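Local coordinates for protein CurB (PDB 5KP7) that probably serves as an acyl carrier protein, holding pathway intermediates on a covalently attached 4'-phosphopantetheine arm and presenting them to partner enzymes, at residues R39-E44 with S63-E68; M72-L77 with D97-K102. All coordinates share one frame; numbering follows the deposited sequence.

Contact 1: residues R39-E44 with S63-E68; sequences REIAPE and SVNRAE. With PNS (4'-phosphopantetheine), chain E.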
loop_
_atom_site.group_PDB
_atom_site.type_symbol
_atom_site.label_atom_id
_atom_site.label_comp_id
_atom_site.label_asym_id
_atom_site.label_seq_id
_atom_site.Cartn_x
_atom_site.Cartn_y
_atom_site.Cartn_z
ATOM N N ARG B 39 16.529 -12.055 23.275
ATOM C CA ARG B 39 17.777 -11.380 23.660
ATOM C C ARG B 39 18.683 -11.061 22.467
ATOM O O ARG B 39 19.361 -10.044 22.467
ATOM C CB ARG B 39 18.544 -12.209 24.706
ATOM C CG ARG B 39 17.827 -12.250 26.035
ATOM C CD ARG B 39 18.577 -13.068 27.078
ATOM N NE ARG B 39 17.878 -13.013 28.372
ATOM C CZ ARG B 39 17.345 -14.048 29.031
ATOM N NH1 ARG B 39 17.420 -15.295 28.564
ATOM N NH2 ARG B 39 16.731 -13.830 30.195
ATOM N N GLU B 40 18.699 -11.930 21.468
ATOM C CA GLU B 40 19.462 -11.691 20.235
ATOM C C GLU B 40 18.916 -10.490 19.435
ATOM O O GLU B 40 19.665 -9.753 18.802
ATOM C CB GLU B 40 19.436 -12.962 19.389
ATOM C CG GLU B 40 20.510 -13.076 18.332
ATOM C CD GLU B 40 20.560 -14.471 17.726
ATOM O OE1 GLU B 40 20.697 -15.465 18.478
ATOM O OE2 GLU B 40 20.464 -14.576 16.488
ATOM N N ILE B 41 17.596 -10.319 19.469
ATOM C CA ILE B 41 16.917 -9.200 18.808
ATOM C C ILE B 41 16.968 -7.915 19.640
ATOM O O ILE B 41 17.111 -6.829 19.081
ATOM C CB ILE B 41 15.453 -9.599 18.475
ATOM C CG1 ILE B 41 15.434 -10.523 17.247
ATOM C CG2 ILE B 41 14.541 -8.399 18.268
ATOM C CD1 ILE B 41 15.832 -9.887 15.929
ATOM N N ALA B 42 16.834 -8.034 20.957
ATOM C CA ALA B 42 16.929 -6.892 21.865
ATOM C C ALA B 42 18.088 -7.126 22.832
ATOM O O ALA B 42 17.857 -7.610 23.942
ATOM C CB ALA B 42 15.623 -6.723 22.626
ATOM N N PRO B 43 19.341 -6.805 22.411
ATOM C CA PRO B 43 20.545 -6.943 23.254
ATOM C C PRO B 43 20.466 -6.311 24.648
ATOM O O PRO B 43 21.140 -6.781 25.560
ATOM C CB PRO B 43 21.634 -6.229 22.443
ATOM C CG PRO B 43 21.191 -6.314 21.036
ATOM C CD PRO B 43 19.696 -6.428 21.026
ATOM N N GLU B 44 19.675 -5.249 24.801
ATOM C CA GLU B 44 19.456 -4.617 26.108
ATOM C C GLU B 44 18.764 -5.524 27.134
ATOM O O GLU B 44 18.804 -5.225 28.325
ATOM C CB GLU B 44 18.702 -3.271 25.967
ATOM C CG GLU B 44 17.198 -3.331 25.662
ATOM C CD GLU B 44 16.842 -3.528 24.191
ATOM O OE1 GLU B 44 15.631 -3.496 23.880
ATOM O OE2 GLU B 44 17.746 -3.724 23.346
ATOM N N SER B 63 7.025 -4.218 15.858
ATOM C CA SER B 63 6.160 -5.104 15.094
ATOM C C SER B 63 6.942 -6.070 14.195
ATOM O O SER B 63 6.659 -7.270 14.151
ATOM C CB SER B 63 5.172 -4.272 14.251
ATOM O OG SER B 63 4.450 -3.344 15.078
ATOM N N VAL B 64 7.976 -5.553 13.541
ATOM C CA VAL B 64 8.764 -6.354 12.632
ATOM C C VAL B 64 9.538 -7.427 13.425
ATOM O O VAL B 64 9.591 -8.585 13.034
ATOM C CB VAL B 64 9.740 -5.469 11.832
ATOM C CG1 VAL B 64 10.675 -6.329 11.003
ATOM C CG2 VAL B 64 8.950 -4.515 10.925
ATOM N N ASN B 65 10.132 -7.008 14.535
ATOM C CA ASN B 65 10.956 -7.897 15.329
ATOM C C ASN B 65 10.150 -8.957 16.071
ATOM O O ASN B 65 10.673 -10.035 16.308
ATOM C CB ASN B 65 11.811 -7.076 16.297
ATOM C CG ASN B 65 13.001 -6.451 15.615
ATOM O OD1 ASN B 65 13.439 -6.921 14.574
ATOM N ND2 ASN B 65 13.550 -5.416 16.214
ATOM N N ARG B 66 8.888 -8.679 16.412
ATOM C CA ARG B 66 8.033 -9.728 17.005
ATOM C C ARG B 66 7.820 -10.860 16.014
ATOM O O ARG B 66 7.935 -12.027 16.368
ATOM C CB ARG B 66 6.694 -9.180 17.483
ATOM C CG ARG B 66 6.802 -8.235 18.655
ATOM C CD ARG B 66 5.444 -7.962 19.294
ATOM N NE ARG B 66 4.462 -7.294 18.430
ATOM C CZ ARG B 66 4.328 -5.981 18.254
ATOM N NH1 ARG B 66 5.159 -5.103 18.813
ATOM N NH2 ARG B 66 3.359 -5.529 17.465
ATOM N N ALA B 67 7.546 -10.523 14.759
ATOM C CA ALA B 67 7.483 -11.536 13.703
ATOM C C ALA B 67 8.811 -12.260 13.463
ATOM O O ALA B 67 8.836 -13.490 13.237
ATOM C CB ALA B 67 6.968 -10.929 12.413
ATOM N N GLU B 68 9.915 -11.513 13.519
ATOM C CA GLU B 68 11.251 -12.094 13.313
ATOM C C GLU B 68 11.541 -13.178 14.361
ATOM O O GLU B 68 12.042 -14.264 14.022
ATOM C CB GLU B 68 12.330 -10.993 13.349
ATOM C CG GLU B 68 13.665 -11.383 12.745
ATOM C CD GLU B 68 13.674 -11.375 11.234
ATOM O OE1 GLU B 68 12.681 -10.896 10.628
ATOM O OE2 GLU B 68 14.716 -11.792 10.662
HETATM O O23 PNS E . 5.921 -1.523 15.626
HETATM P P24 PNS E . 4.516 -2.043 15.819
HETATM O O26 PNS E . 3.934 -2.114 17.215
HETATM O O27 PNS E . 3.464 -1.116 14.994
HETATM C C28 PNS E . 3.689 -0.744 13.641
HETATM C C29 PNS E . 3.220 0.686 13.371
HETATM C C30 PNS E . 3.209 1.071 11.899
HETATM C C31 PNS E . 3.117 1.645 14.583
HETATM C C32 PNS E . 1.623 0.468 13.484
HETATM O O33 PNS E . 0.875 1.696 13.261
HETATM C C34 PNS E . 0.918 -0.548 12.608
HETATM O O35 PNS E . 0.899 -1.734 12.923
HETATM N N36 PNS E . 0.417 -0.093 11.461
HETATM C C37 PNS E . 0.186 -0.961 10.327
HETATM C C38 PNS E . -1.125 -1.705 10.347
HETATM C C39 PNS E . -1.097 -2.506 9.066
HETATM O O40 PNS E . -1.574 -2.030 8.044
HETATM N N41 PNS E . -0.500 -3.701 9.126
HETATM C C42 PNS E . -0.416 -4.530 7.944
HETATM C C43 PNS E . 0.534 -5.696 8.115
HETATM S S44 PNS E . 0.403 -6.634 6.581
#

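Contact 2: residues M72-L77 with D97-K102; sequences MVMEDL and DLFAAK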
loop_
_atom_site.group_PDB
_atom_site.type_symbol
_atom_site.label_atom_id
_atom_site.label_comp_id
_atom_site.label_asym_id
_atom_site.label_seq_id
_atom_site.Cartn_x
_atom_site.Cartn_y
_atom_site.Cartn_z
ATOM N N MET B 72 12.465 -17.033 13.559
ATOM C CA MET B 72 13.723 -17.646 14.059
ATOM C C MET B 72 13.453 -18.922 14.855
ATOM O O MET B 72 14.145 -19.941 14.670
ATOM C CB MET B 72 14.492 -16.645 14.910
ATOM C CG MET B 72 15.059 -15.479 14.113
ATOM S SD MET B 72 15.468 -14.082 15.186
ATOM C CE MET B 72 17.237 -14.270 15.334
ATOM N N VAL B 73 12.445 -18.887 15.726
ATOM C CA VAL B 73 12.076 -20.072 16.507
ATOM C C VAL B 73 11.565 -21.187 15.583
ATOM O O VAL B 73 11.925 -22.361 15.764
ATOM C CB VAL B 73 11.022 -19.774 17.595
ATOM C CG1 VAL B 73 10.607 -21.054 18.320
ATOM C CG2 VAL B 73 11.532 -18.753 18.598
ATOM N N MET B 74 10.728 -20.833 14.600
ATOM C CA MET B 74 10.221 -21.801 13.611
ATOM C C MET B 74 11.367 -22.509 12.896
ATOM O O MET B 74 11.376 -23.756 12.806
ATOM C CB MET B 74 9.326 -21.117 12.558
ATOM C CG MET B 74 7.964 -20.721 13.077
ATOM S SD MET B 74 7.038 -19.780 11.831
ATOM C CE MET B 74 6.463 -21.111 10.782
ATOM N N GLU B 75 12.349 -21.720 12.448
ATOM C CA GLU B 75 13.524 -22.238 11.740
ATOM C C GLU B 75 14.423 -23.117 12.637
ATOM O O GLU B 75 14.888 -24.170 12.203
ATOM C CB GLU B 75 14.337 -21.084 11.154
ATOM C CG GLU B 75 15.448 -21.538 10.213
ATOM C CD GLU B 75 16.371 -20.412 9.791
ATOM O OE1 GLU B 75 15.909 -19.259 9.685
ATOM O OE2 GLU B 75 17.565 -20.693 9.553
ATOM N N ASP B 76 14.654 -22.677 13.876
ATOM C CA ASP B 76 15.400 -23.465 14.895
ATOM C C ASP B 76 14.767 -24.850 15.094
ATOM O O ASP B 76 15.487 -25.855 15.190
ATOM C CB ASP B 76 15.440 -22.666 16.218
ATOM C CG ASP B 76 16.248 -23.334 17.322
ATOM O OD1 ASP B 76 15.912 -24.461 17.731
ATOM O OD2 ASP B 76 17.185 -22.694 17.838
ATOM N N LEU B 77 13.435 -24.894 15.138
ATOM C CA LEU B 77 12.676 -26.122 15.348
ATOM C C LEU B 77 12.324 -26.873 14.062
ATOM O O LEU B 77 11.630 -27.893 14.134
ATOM C CB LEU B 77 11.379 -25.821 16.120
ATOM C CG LEU B 77 11.518 -25.171 17.497
ATOM C CD1 LEU B 77 10.150 -24.770 18.042
ATOM C CD2 LEU B 77 12.243 -26.089 18.469
ATOM N N ASP B 97 3.550 -22.383 24.332
ATOM C CA ASP B 97 2.448 -23.377 24.262
ATOM C C ASP B 97 2.031 -23.656 22.830
ATOM O O ASP B 97 1.757 -24.801 22.476
ATOM C CB ASP B 97 1.180 -22.906 24.990
ATOM C CG ASP B 97 1.373 -22.707 26.469
ATOM O OD1 ASP B 97 2.160 -23.440 27.097
ATOM O OD2 ASP B 97 0.692 -21.816 27.012
ATOM N N LEU B 98 1.944 -22.593 22.028
ATOM C CA LEU B 98 1.579 -22.722 20.611
ATOM C C LEU B 98 2.577 -23.584 19.873
ATOM O O LEU B 98 2.188 -24.509 19.176
ATOM C CB LEU B 98 1.466 -21.356 19.916
ATOM C CG LEU B 98 0.084 -20.723 19.984
ATOM C CD1 LEU B 98 0.159 -19.307 19.415
ATOM C CD2 LEU B 98 -0.947 -21.570 19.235
ATOM N N PHE B 99 3.863 -23.278 20.033
ATOM C CA PHE B 99 4.922 -24.070 19.390
ATOM C C PHE B 99 4.901 -25.532 19.837
ATOM O O PHE B 99 4.967 -26.434 19.002
ATOM C CB PHE B 99 6.292 -23.465 19.661
ATOM C CG PHE B 99 6.671 -22.350 18.715
ATOM C CD1 PHE B 99 7.055 -22.635 17.416
ATOM C CD2 PHE B 99 6.691 -21.023 19.139
ATOM C CE1 PHE B 99 7.417 -21.615 16.538
ATOM C CE2 PHE B 99 7.062 -19.999 18.273
ATOM C CZ PHE B 99 7.436 -20.298 16.967
ATOM N N ALA B 100 4.785 -25.748 21.145
ATOM C CA ALA B 100 4.741 -27.112 21.713
ATOM C C ALA B 100 3.624 -27.964 21.110
ATOM O O ALA B 100 3.838 -29.134 20.799
ATOM C CB ALA B 100 4.607 -27.054 23.228
ATOM N N ALA B 101 2.447 -27.365 20.927
ATOM C CA ALA B 101 1.303 -28.062 20.326
ATOM C C ALA B 101 1.517 -28.493 18.863
ATOM O O ALA B 101 0.888 -29.448 18.420
ATOM C CB ALA B 101 0.048 -27.207 20.440
ATOM N N LYS B 102 2.384 -27.795 18.122
ATOM C CA LYS B 102 2.646 -28.107 16.705
ATOM C C LYS B 102 3.663 -29.222 16.500
ATOM O O LYS B 102 3.609 -29.904 15.485
ATOM C CB LYS B 102 3.085 -26.847 15.941
ATOM C CG LYS B 102 2.087 -25.701 15.995
ATOM C CD LYS B 102 0.729 -26.061 15.407
ATOM C CE LYS B 102 -0.224 -24.874 15.463
ATOM N NZ LYS B 102 -1.401 -25.078 14.572
#

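Contact 1: residues R39-E44 with S63-E68
The end of helix 27-41 meets the start of helix 63-76, the helix that carries the prosthetic group of this carrier protein, through Ile41, Asn65 and Glu68. Ile41 CG2 lies 3.6 Å from Asn65 CB and equally near the amide carbon, so the methyl rests against the root of the amide. This branch stands anti to the backbone N, while CG1 takes the place beside that N (chi1 -76°) and carries CD1 towards the next turn. There Ile41 CD1 comes within 4.1 Å of Glu68 CG, the two side chains crossing at about a right angle. Only the aliphatic part of Glu68 is used. Its chain bends at chi2 (77°), and its carboxylate leads away, with OE1 and OE2 both forming salt bridges to the chain of another protein. No hydrogen bond joins the two segments. The backbone N of Asn65 donates a hydrogen bond to Asp62 OD1, just ahead of the helix.

Residues 63-68 open helix 63-76, the recognition helix of the phosphopantetheine carrier fold. Ser63 OG is bonded covalently to P24 of the 4'-phosphopantetheine at 1.5 Å. Ser63 N, at the helix start, also donates to phosphate O23 (2.9 Å, N-H...O angle 151°). The CB of Arg66 points away from residues 39-44. Arg66 NH2 makes a weak hydrogen bond to phosphate O26 at 3.5 Å, which lies at the edge of the guanidinium and near its plane. Ser63 CA lies above one face of that group, offset toward its rim. Arg66 NH1 is held by Ile61 O, and NH2 also pairs with an acidic side chain of the other protein's chain.

Contact 2: residues M72-L77 with D97-K102
Phe99 of helix 92-102 reaches across to the end of helix 63-76 and meets Val73 and Met74 there and Leu77 just beyond. Val73 CG1 sits over the middle of one ring face, 3.6 Å from the ring centroid and 14° off the normal, in a CH-pi contact. It is placed there by the valine torsion, which sets CG1 anti to the backbone N (chi1 176°). Val73 CB adds a second touch near the far end of the ring, at 3.7 Å from Phe99 CZ.

Met74 approaches differently. Its CG lies at the ring edge, near the ring plane, 3.6 Å from Phe99 CE1, and the two side chains cross at about a right angle. The methylene does the touching here; the sulfur lies further along, and the bend at chi3 turns only the terminal CE. Leu77 follows one turn after Val73, and its CD1 meets Phe99 CD1 obliquely at 3.8 Å.

Phe99 CG stands beside its own backbone N, with chi1 at -84°, and this directs the ring at helix 63-76. Leu79 and Leu86, from the connection between the two helices, also pack on Phe99. With alanine in place of Phe99, Val73 CG1 is likely to lose its ring face, and a gap would probably open between the helices beside Met74 and Leu77.

All the contacts across this pair of segments are apolar, with no hydrogen bond or ion pair among them. Their hold therefore rests on burial and on the fit of one aromatic ring against three aliphatic groups.

In the fold
Contact 1 and contact 2 share helix 63-76. Contact 1 joins its first turns to the end of helix 27-41, and contact 2 joins its last turn to helix 92-102. Their centres are 16 Å apart and lie on opposite sides of the chain's centre. They touch through Met72: its CE is 3.4 Å from Glu40 OE2, and its SD is 4.1 Å from Ile41 CG1. The phosphopantetheine site belongs to contact 1, which holds Ser63 and Arg66. Contact 2 is set back from it, with the side chain of Val73 about 11 Å from that of Arg66. Helix 27-41 also runs beside the later turns, where Asp76 meets Ile33 and Tyr37, and contact 2 adds helix 92-102 there.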